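Glycosyl hydrolase family 88 (Pedobacter heparinus, PDB 3WIW) is an unsaturated glucuronyl hydrolase specific for heparin, which probably removes the unsaturated uronic acid from oligosaccharides released by polysaccharide lyases. Local coordinates at residues 50-55 / 98-103; 81-86 / 93-98; 174-179 / 253-258; 247-252 / 310-315. All blocks are in the same frame, centred on the assembly; numbering follows the deposited sequence.

Contact 1: 50-55 / 98-103; sequences YTPGMN and AKRFTL
The ring of Phe101, on helix 92-103, packs against the loop from helix 30-49 to strand 55-59. Its CB leaves the helix alongside the loop, with CG anti to the carbonyl carbon (chi1 -78°). CG, CD1 and CE1 lie beneath Pro52 CG. That CG sits almost on the ring axis, 3.8 Å from the Phe101 centroid, in a CH-pi contact. At the ring edge, CD2 lies 3.4 Å from Asn55 OD1, and the tip atom CZ lies 3.4 Å from Tyr50 O. CE2 comes within 3.5 Å of Pro52 N. Pro52 belongs to a type II beta turn, Thr51 to Met54, and its CG also touches one face of the Arg100 guanidinium, 3.5 Å from NH2. An alanine in place of Phe101 would lose the aromatic face under Pro52 and would probably loosen the loop against the helix. One water donates to Tyr50 O and accepts from Arg100 NH1, which also pairs with Glu97. A second accepts from Gly53 N and donates to Phe101 O and Asn55 OD1; Asn55 ND2 bonds to Thr75 OG1. With no direct hydrogen bond across it, the contact rests on a CH-pi contact, van der Waals packing and bridging water.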
# COMPACT_ATOMS: atom_id res chain seq x y z
N TYR A 50 -8.98 10.30 17.79
CA TYR A 50 -9.66 9.06 17.44
C TYR A 50 -9.51 8.00 18.53
O TYR A 50 -8.67 8.13 19.44
CB TYR A 50 -9.16 8.55 16.06
CG TYR A 50 -9.33 9.63 15.01
CD1 TYR A 50 -10.59 10.06 14.66
CD2 TYR A 50 -8.23 10.26 14.43
CE1 TYR A 50 -10.78 11.09 13.75
CE2 TYR A 50 -8.40 11.31 13.51
CZ TYR A 50 -9.68 11.71 13.19
OH TYR A 50 -9.89 12.75 12.31
N THR A 51 -10.35 6.98 18.46
CA THR A 51 -10.40 5.92 19.46
C THR A 51 -9.83 4.63 18.87
O THR A 51 -10.24 4.20 17.78
CB THR A 51 -11.85 5.68 19.88
OG1 THR A 51 -12.43 6.91 20.35
CG2 THR A 51 -11.91 4.64 20.99
N PRO A 52 -8.91 3.98 19.61
CA PRO A 52 -8.38 2.69 19.12
C PRO A 52 -9.51 1.72 18.78
O PRO A 52 -10.50 1.60 19.53
CB PRO A 52 -7.52 2.19 20.29
CG PRO A 52 -7.05 3.48 20.93
CD PRO A 52 -8.23 4.43 20.84
N GLY A 53 -9.39 1.08 17.62
CA GLY A 53 -10.42 0.17 17.13
C GLY A 53 -11.43 0.82 16.19
O GLY A 53 -12.27 0.14 15.61
N MET A 54 -11.35 2.15 16.06
CA MET A 54 -12.19 2.90 15.13
C MET A 54 -11.28 3.90 14.42
O MET A 54 -11.29 5.09 14.70
CB MET A 54 -13.32 3.60 15.88
CG MET A 54 -14.38 2.65 16.43
SD MET A 54 -15.26 1.77 15.13
CE MET A 54 -16.52 2.96 14.68
N ASN A 55 -10.49 3.39 13.49
CA ASN A 55 -9.40 4.18 12.93
C ASN A 55 -9.86 5.17 11.88
O ASN A 55 -10.81 4.92 11.15
CB ASN A 55 -8.37 3.23 12.34
CG ASN A 55 -7.74 2.38 13.42
OD1 ASN A 55 -7.06 2.92 14.29
ND2 ASN A 55 -8.02 1.09 13.42
N ALA A 98 1.06 4.23 18.91
CA ALA A 98 1.06 3.13 17.95
C ALA A 98 0.71 1.81 18.64
O ALA A 98 -0.06 1.04 18.10
CB ALA A 98 2.39 3.03 17.21
N LYS A 99 1.23 1.59 19.84
CA LYS A 99 0.91 0.38 20.60
C LYS A 99 -0.62 0.31 20.88
O LYS A 99 -1.25 -0.71 20.62
CB LYS A 99 1.70 0.37 21.90
CG LYS A 99 1.36 -0.79 22.82
CD LYS A 99 2.23 -0.78 24.06
CE LYS A 99 1.90 -1.99 24.90
NZ LYS A 99 2.65 -2.03 26.17
N ARG A 100 -1.18 1.40 21.40
CA ARG A 100 -2.62 1.45 21.73
C ARG A 100 -3.49 1.15 20.51
O ARG A 100 -4.43 0.34 20.57
CB ARG A 100 -3.01 2.86 22.21
CG ARG A 100 -2.78 3.20 23.65
CD ARG A 100 -3.86 4.20 24.10
NE ARG A 100 -3.96 5.40 23.27
CZ ARG A 100 -5.09 6.07 23.04
NH1 ARG A 100 -5.07 7.15 22.28
NH2 ARG A 100 -6.23 5.66 23.57
N PHE A 101 -3.20 1.82 19.40
CA PHE A 101 -4.01 1.65 18.19
C PHE A 101 -3.77 0.28 17.51
O PHE A 101 -4.64 -0.23 16.83
CB PHE A 101 -3.80 2.83 17.23
CG PHE A 101 -4.55 4.08 17.64
CD1 PHE A 101 -4.01 4.98 18.56
CD2 PHE A 101 -5.82 4.32 17.14
CE1 PHE A 101 -4.74 6.11 18.95
CE2 PHE A 101 -6.54 5.47 17.51
CZ PHE A 101 -6.00 6.35 18.42
N THR A 102 -2.58 -0.29 17.70
CA THR A 102 -2.30 -1.63 17.20
C THR A 102 -3.07 -2.71 17.96
O THR A 102 -3.76 -3.54 17.37
CB THR A 102 -0.78 -1.94 17.20
OG1 THR A 102 -0.13 -1.03 16.31
CG2 THR A 102 -0.50 -3.35 16.71
N LEU A 103 -2.99 -2.67 19.29
CA LEU A 103 -3.53 -3.77 20.10
C LEU A 103 -5.05 -3.83 20.04
O LEU A 103 -5.64 -4.87 20.34
CB LEU A 103 -3.05 -3.71 21.56
CG LEU A 103 -1.56 -3.95 21.74
CD1 LEU A 103 -1.12 -3.67 23.20
CD2 LEU A 103 -1.16 -5.39 21.33
O HOH W 1 -7.80 8.20 21.91
O HOH W 2 -7.01 0.93 16.22

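Contact 2: 81-86 / 93-98; sequences TLWYGY and NLAAEA
Tyr86 turns CG anti to its backbone N (chi1 169°), while Leu82, Trp83 and Leu94 place CG anti to the carbonyl carbon. These torsions bring both aromatic rings beside helix 92-103, where each receives an alanine methyl. Ala95 CB stands over the middle of the Tyr86 ring, 3.4 Å from its centroid and 6° off the normal. Ala98 CB lies over a face of the Trp83 indole, 3.4 Å from the centroid of its five-membered ring. Both are CH-pi contacts. The same Ala98 methyl also touches Leu82 CB at 3.6 Å, so it is wedged between two neighbouring side chains. The ends of Leu82 and Leu94 cross at about a right angle, with their CD2 atoms 4.1 Å apart. Leu94 CD1 rests on the backbone at Gly85, 3.6 Å from its C atom. A CB on residue 85 would lie tight against that methyl, so glycine suits the spot. The polar ends look elsewhere: Trp83 NE1 bonds to Thr102 OG1, and Tyr86 OH to Lys92 NZ. Helix 30-49 covers Leu82 and Leu94, and helix 117-132 meets Trp83 and Tyr86. The two short segments run at 161° to each other with axes 8.1 Å apart. This is an antiparallel helical hairpin with a short connection, the kind of pairing from which an alpha6/alpha6 barrel is built.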
# COMPACT_ATOMS: atom_id res chain seq x y z
N THR A 81 0.96 3.94 10.34
CA THR A 81 1.45 5.30 10.13
C THR A 81 2.04 5.87 11.41
O THR A 81 3.07 6.56 11.39
CB THR A 81 0.33 6.20 9.56
OG1 THR A 81 -0.22 5.53 8.42
CG2 THR A 81 0.88 7.56 9.14
N LEU A 82 1.42 5.54 12.55
CA LEU A 82 1.97 5.92 13.84
C LEU A 82 3.35 5.28 14.07
O LEU A 82 4.28 5.96 14.53
CB LEU A 82 1.01 5.54 14.98
CG LEU A 82 -0.28 6.37 15.10
CD1 LEU A 82 -1.22 5.72 16.11
CD2 LEU A 82 0.04 7.82 15.50
N TRP A 83 3.51 4.00 13.73
CA TRP A 83 4.83 3.37 13.83
C TRP A 83 5.85 4.11 12.97
O TRP A 83 6.97 4.40 13.41
CB TRP A 83 4.80 1.88 13.46
CG TRP A 83 4.12 1.04 14.50
CD1 TRP A 83 2.93 0.38 14.36
CD2 TRP A 83 4.54 0.84 15.86
NE1 TRP A 83 2.61 -0.26 15.54
CE2 TRP A 83 3.57 0.02 16.48
CE3 TRP A 83 5.64 1.26 16.61
CZ2 TRP A 83 3.67 -0.39 17.81
CZ3 TRP A 83 5.74 0.88 17.93
CH2 TRP A 83 4.77 0.04 18.52
N TYR A 84 5.47 4.41 11.73
CA TYR A 84 6.38 5.16 10.87
C TYR A 84 6.71 6.57 11.40
O TYR A 84 7.86 7.01 11.33
CB TYR A 84 5.82 5.24 9.45
CG TYR A 84 5.90 3.96 8.63
CD1 TYR A 84 6.76 2.90 8.97
CD2 TYR A 84 5.09 3.82 7.51
CE1 TYR A 84 6.82 1.76 8.18
CE2 TYR A 84 5.14 2.68 6.73
CZ TYR A 84 6.01 1.66 7.05
OH TYR A 84 6.07 0.53 6.25
N GLY A 85 5.72 7.27 11.94
CA GLY A 85 5.93 8.56 12.55
C GLY A 85 6.92 8.45 13.70
O GLY A 85 7.80 9.30 13.85
N TYR A 86 6.81 7.38 14.50
CA TYR A 86 7.77 7.13 15.57
C TYR A 86 9.18 6.89 15.02
O TYR A 86 10.15 7.44 15.53
CB TYR A 86 7.32 5.93 16.40
CG TYR A 86 8.37 5.43 17.37
CD1 TYR A 86 8.91 6.28 18.33
CD2 TYR A 86 8.81 4.12 17.33
CE1 TYR A 86 9.88 5.84 19.22
CE2 TYR A 86 9.76 3.68 18.21
CZ TYR A 86 10.30 4.53 19.15
OH TYR A 86 11.25 4.05 20.03
N ASN A 93 6.02 9.38 22.40
CA ASN A 93 4.57 9.41 22.47
C ASN A 93 3.93 8.69 21.28
O ASN A 93 2.90 8.01 21.43
CB ASN A 93 4.05 10.84 22.57
CG ASN A 93 2.54 10.88 22.56
OD1 ASN A 93 1.89 10.40 23.48
ND2 ASN A 93 1.98 11.43 21.49
N LEU A 94 4.51 8.85 20.09
CA LEU A 94 4.00 8.17 18.92
C LEU A 94 4.14 6.65 19.02
O LEU A 94 3.29 5.93 18.54
CB LEU A 94 4.63 8.71 17.63
CG LEU A 94 4.23 10.14 17.23
CD1 LEU A 94 4.80 10.45 15.86
CD2 LEU A 94 2.71 10.33 17.27
N ALA A 95 5.20 6.17 19.67
CA ALA A 95 5.33 4.72 19.89
C ALA A 95 4.25 4.21 20.85
O ALA A 95 3.69 3.13 20.66
CB ALA A 95 6.72 4.39 20.41
N ALA A 96 3.96 5.00 21.88
CA ALA A 96 2.91 4.63 22.84
C ALA A 96 1.55 4.61 22.15
O ALA A 96 0.75 3.70 22.37
CB ALA A 96 2.91 5.57 24.04
N GLU A 97 1.27 5.62 21.33
CA GLU A 97 0.02 5.66 20.59
C GLU A 97 -0.05 4.51 19.59
O GLU A 97 -1.09 3.88 19.42
CB GLU A 97 -0.15 7.01 19.88
CG GLU A 97 -0.28 8.21 20.83
CD GLU A 97 -1.66 8.35 21.45
OE1 GLU A 97 -2.43 7.37 21.48
OE2 GLU A 97 -1.97 9.47 21.91
N ALA A 98 1.06 4.23 18.91
CA ALA A 98 1.06 3.13 17.95
C ALA A 98 0.71 1.81 18.64
O ALA A 98 -0.06 1.04 18.10
CB ALA A 98 2.39 3.03 17.21

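Contact 3: 174-179 / 253-258; sequences DNLMNL and YGYTMS
Segments 175-179, a weakly bonded start of helix 175-188, and 253-258 of helix 245-262 run nearly parallel, at 19° with axes 8.6 Å apart, and the CA atoms of Leu176 and Gly254 come within 4.9 Å. Glycine allows this approach: a CB on residue 254 would clash with Leu176 CB. The bent chain of Met177 crosses Tyr253 at about a right angle. Its CE methyl lies over one ring face, toward the rim, 3.5 Å from the Tyr253 centroid. Met177 SD approaches the same ring obliquely, 4.1 Å from the centroid, which makes this a Met-aromatic contact. Tyr253 has CG anti to its backbone N (chi1 -166°), and its OH bonds to Glu383. Leu176 turns toward Tyr255. Its CD1 meets Tyr255 CE2 at 3.6 Å, and its CD2 touches Tyr255 OH, which bonds to Ala202 O. Met257 bends back at its end, so that CE lies 3.3 Å from Leu176 O. Ser258 OG donates to Gly254 O at 2.9 Å, from above the carbonyl plane, and that oxygen also accepts from Ser258 N. An alanine in place of Tyr253 would remove the ring under the Met177 methyl and the hydroxyl bonded to Glu383, and would probably leave Met177 less well fixed. Met177 also packs on Trp250, a predicted substrate-binding residue. Asp174, the predicted proton donor, opens this chain segment, and Asn178 bonds to Asp116, the predicted nucleophile. Buried apolar and sulfur-aromatic contacts thus join the helices beside the predicted catalytic groups, without any hydrogen bond between the two segments.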
# COMPACT_ATOMS: atom_id res chain seq x y z
N ASP A 174 -4.23 -5.82 -6.09
CA ASP A 174 -3.90 -5.36 -4.74
C ASP A 174 -3.36 -6.52 -3.87
O ASP A 174 -2.63 -6.29 -2.90
CB ASP A 174 -5.11 -4.76 -4.01
CG ASP A 174 -6.07 -3.97 -4.91
OD1 ASP A 174 -6.41 -4.40 -6.04
OD2 ASP A 174 -6.59 -2.95 -4.41
N ASN A 175 -3.75 -7.75 -4.20
CA ASN A 175 -3.36 -8.95 -3.44
C ASN A 175 -1.83 -9.10 -3.43
O ASN A 175 -1.29 -9.72 -2.50
CB ASN A 175 -4.09 -10.17 -4.03
CG ASN A 175 -4.27 -11.36 -3.06
OD1 ASN A 175 -5.32 -12.03 -3.12
ND2 ASN A 175 -3.27 -11.66 -2.21
N LEU A 176 -1.12 -8.55 -4.43
CA LEU A 176 0.35 -8.58 -4.37
C LEU A 176 0.88 -7.99 -3.06
O LEU A 176 1.90 -8.44 -2.52
CB LEU A 176 0.99 -7.86 -5.56
CG LEU A 176 0.82 -8.56 -6.91
CD1 LEU A 176 1.11 -7.55 -8.01
CD2 LEU A 176 1.74 -9.78 -7.02
N MET A 177 0.22 -6.93 -2.57
CA MET A 177 0.73 -6.24 -1.38
C MET A 177 0.65 -7.13 -0.16
O MET A 177 1.50 -7.05 0.72
CB MET A 177 -0.08 -4.96 -1.15
CG MET A 177 0.01 -3.98 -2.32
SD MET A 177 1.66 -3.30 -2.56
CE MET A 177 1.80 -2.33 -1.05
N ASN A 178 -0.39 -7.97 -0.12
CA ASN A 178 -0.62 -8.88 0.99
C ASN A 178 0.37 -10.04 1.04
O ASN A 178 0.44 -10.75 2.03
CB ASN A 178 -2.07 -9.34 0.95
CG ASN A 178 -3.01 -8.24 1.35
OD1 ASN A 178 -2.88 -7.68 2.44
ND2 ASN A 178 -3.96 -7.89 0.47
N LEU A 179 1.15 -10.24 -0.02
CA LEU A 179 2.19 -11.27 -0.02
C LEU A 179 3.33 -10.98 0.96
O LEU A 179 3.95 -11.91 1.46
CB LEU A 179 2.76 -11.47 -1.42
CG LEU A 179 1.74 -11.81 -2.50
CD1 LEU A 179 2.48 -12.06 -3.81
CD2 LEU A 179 0.83 -12.97 -2.10
N TYR A 253 4.92 -1.92 -6.77
CA TYR A 253 5.35 -2.19 -5.41
C TYR A 253 5.45 -3.70 -5.16
O TYR A 253 6.41 -4.17 -4.55
CB TYR A 253 4.37 -1.54 -4.46
CG TYR A 253 4.79 -1.41 -3.02
CD1 TYR A 253 4.94 -2.54 -2.20
CD2 TYR A 253 4.99 -0.15 -2.44
CE1 TYR A 253 5.26 -2.43 -0.85
CE2 TYR A 253 5.33 -0.03 -1.10
CZ TYR A 253 5.44 -1.17 -0.31
OH TYR A 253 5.73 -1.05 1.03
N GLY A 254 4.43 -4.44 -5.60
CA GLY A 254 4.35 -5.88 -5.38
C GLY A 254 5.61 -6.58 -5.89
O GLY A 254 6.11 -7.50 -5.22
N TYR A 255 6.11 -6.18 -7.06
CA TYR A 255 7.28 -6.86 -7.65
C TYR A 255 8.59 -6.35 -7.07
O TYR A 255 9.53 -7.13 -6.92
CB TYR A 255 7.24 -6.88 -9.20
CG TYR A 255 6.15 -7.84 -9.59
CD1 TYR A 255 6.38 -9.21 -9.49
CD2 TYR A 255 4.87 -7.40 -9.90
CE1 TYR A 255 5.38 -10.12 -9.75
CE2 TYR A 255 3.86 -8.30 -10.15
CZ TYR A 255 4.12 -9.66 -10.06
OH TYR A 255 3.09 -10.54 -10.29
N THR A 256 8.64 -5.07 -6.69
CA THR A 256 9.80 -4.53 -6.00
C THR A 256 9.98 -5.25 -4.65
O THR A 256 11.08 -5.73 -4.32
CB THR A 256 9.66 -3.01 -5.83
OG1 THR A 256 9.56 -2.41 -7.13
CG2 THR A 256 10.85 -2.46 -5.09
N MET A 257 8.89 -5.36 -3.90
CA MET A 257 8.89 -6.04 -2.61
C MET A 257 9.13 -7.55 -2.78
O MET A 257 9.87 -8.16 -1.99
CB MET A 257 7.59 -5.71 -1.86
CG MET A 257 7.33 -6.53 -0.60
SD MET A 257 6.57 -8.16 -0.90
CE MET A 257 5.00 -7.64 -1.60
N SER A 258 8.53 -8.18 -3.79
CA SER A 258 8.76 -9.62 -4.00
C SER A 258 10.22 -9.87 -4.33
O SER A 258 10.77 -10.88 -3.89
CB SER A 258 7.88 -10.17 -5.11
OG SER A 258 6.53 -10.27 -4.69

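Contact 4: 247-252 / 310-315; sequences GQAWGL and AVIASA
Val311, Leu252 and Ala249 carry this contact between two helices of the alpha6/alpha6 barrel. Segments 247-252 and 310-315 run in nearly the same direction, at 18° with axes 8.6 Å apart. That is consistent with neighbours in the inner ring of helices. Val311 spreads its two methyls over different partners. CG1, anti to the backbone N, meets Ala249 CB at 3.6 Å and touches Ala249 O equally closely. CG2, anti to the carbonyl carbon, reaches the indole of Trp250 at 3.6 Å from CZ3, and the two side chains cross at about a right angle. The small Ala249 methyl points at the other helix. It touches both Val311 CG1 and Ile312 CG1, the latter also at 3.6 Å. The side chains that meet are apolar and buried. The contact nevertheless borders the predicted active site, because Trp250 is a predicted substrate-binding residue. Its NE1 makes a weak hydrogen bond to Asp174 OD2, and Phe119 meets its ring. Val311 therefore packs against the six-membered ring of Trp250 from the neighbouring helix. Tyr380 of helix 375-392 also touches Val311. One turn further along, Leu252 takes over. Its CG is anti to the backbone N (chi1 176°), and its branch end crosses Ile312 at about a right angle, with CD2 4.1 Å from Ile312 CG2. Leu252 CG itself rests 3.9 Å from the methyl carbon CB of Ala315.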
# COMPACT_ATOMS: atom_id res chain seq x y z
N GLY A 247 -3.87 0.56 -8.93
CA GLY A 247 -3.55 -0.80 -9.33
C GLY A 247 -2.18 -0.91 -9.98
O GLY A 247 -1.45 -1.86 -9.70
N GLN A 248 -1.84 0.03 -10.86
CA GLN A 248 -0.51 0.00 -11.47
C GLN A 248 0.54 0.12 -10.36
O GLN A 248 1.57 -0.58 -10.41
CB GLN A 248 -0.32 1.13 -12.48
CG GLN A 248 -1.41 1.27 -13.55
CD GLN A 248 -1.81 -0.08 -14.18
OE1 GLN A 248 -1.03 -0.70 -14.91
NE2 GLN A 248 -3.03 -0.51 -13.92
N ALA A 249 0.28 0.99 -9.38
CA ALA A 249 1.18 1.21 -8.25
C ALA A 249 1.32 -0.07 -7.42
O ALA A 249 2.44 -0.45 -7.06
CB ALA A 249 0.67 2.33 -7.37
N TRP A 250 0.22 -0.76 -7.11
CA TRP A 250 0.31 -2.01 -6.34
C TRP A 250 1.16 -3.03 -7.08
O TRP A 250 1.91 -3.78 -6.47
CB TRP A 250 -1.06 -2.62 -6.14
CG TRP A 250 -2.08 -1.92 -5.29
CD1 TRP A 250 -3.44 -1.96 -5.53
CD2 TRP A 250 -1.92 -1.22 -4.04
NE1 TRP A 250 -4.11 -1.29 -4.55
CE2 TRP A 250 -3.21 -0.85 -3.60
CE3 TRP A 250 -0.81 -0.84 -3.25
CZ2 TRP A 250 -3.45 -0.16 -2.39
CZ3 TRP A 250 -1.04 -0.13 -2.05
CH2 TRP A 250 -2.36 0.20 -1.64
N GLY A 251 1.06 -3.09 -8.42
CA GLY A 251 1.89 -3.98 -9.22
C GLY A 251 3.36 -3.64 -9.10
O GLY A 251 4.19 -4.52 -8.82
N LEU A 252 3.70 -2.37 -9.30
CA LEU A 252 5.09 -1.94 -9.18
C LEU A 252 5.66 -2.31 -7.80
O LEU A 252 6.74 -2.90 -7.68
CB LEU A 252 5.20 -0.43 -9.40
CG LEU A 252 6.60 0.15 -9.21
CD1 LEU A 252 7.60 -0.45 -10.21
CD2 LEU A 252 6.55 1.68 -9.31
N ALA A 310 1.98 8.02 -3.80
CA ALA A 310 2.77 7.66 -2.62
C ALA A 310 3.29 6.22 -2.73
O ALA A 310 4.46 5.95 -2.38
CB ALA A 310 1.94 7.84 -1.37
N VAL A 311 2.45 5.29 -3.19
CA VAL A 311 2.84 3.90 -3.37
C VAL A 311 3.96 3.81 -4.41
O VAL A 311 4.96 3.12 -4.20
CB VAL A 311 1.63 3.03 -3.73
CG1 VAL A 311 2.05 1.60 -4.11
CG2 VAL A 311 0.61 3.01 -2.58
N ILE A 312 3.80 4.54 -5.52
CA ILE A 312 4.83 4.56 -6.55
C ILE A 312 6.15 5.12 -6.01
O ILE A 312 7.21 4.53 -6.27
CB ILE A 312 4.37 5.35 -7.80
CG1 ILE A 312 3.30 4.54 -8.53
CG2 ILE A 312 5.54 5.65 -8.72
CD1 ILE A 312 2.45 5.39 -9.49
N ALA A 313 6.10 6.23 -5.27
CA ALA A 313 7.32 6.81 -4.73
C ALA A 313 8.02 5.81 -3.79
O ALA A 313 9.24 5.60 -3.91
CB ALA A 313 7.02 8.11 -4.00
N SER A 314 7.28 5.18 -2.88
CA SER A 314 7.89 4.24 -1.96
C SER A 314 8.54 3.09 -2.73
O SER A 314 9.70 2.74 -2.48
CB SER A 314 6.88 3.71 -0.96
OG SER A 314 7.61 3.01 0.02
N ALA A 315 7.83 2.55 -3.71
CA ALA A 315 8.36 1.44 -4.49
C ALA A 315 9.61 1.85 -5.28
O ALA A 315 10.59 1.10 -5.30
CB ALA A 315 7.30 0.88 -5.44

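The four contacts form two groups. Contacts 1 and 2 share helix 92-103 and Ala98, with centres 11 Å apart. Both lie on the same side of the chain's centre, 18 to 19 Å from it. Contact 2 falls within the chain span of contact 1. Phe101 packs on Leu82 between them. Contacts 3 and 4 come later and have centres 9 Å apart. Their segments alternate along the chain. Helix 245-262 is common to both and packs on helices 175-188 and 306-322. Contacts 2 and 3 have centres 24 Å apart. The first group joins helix 92-103 to helix 77-89 and to the loop before strand 55-59, away from the annotated sites; the second lies beside the predicted catalytic centre.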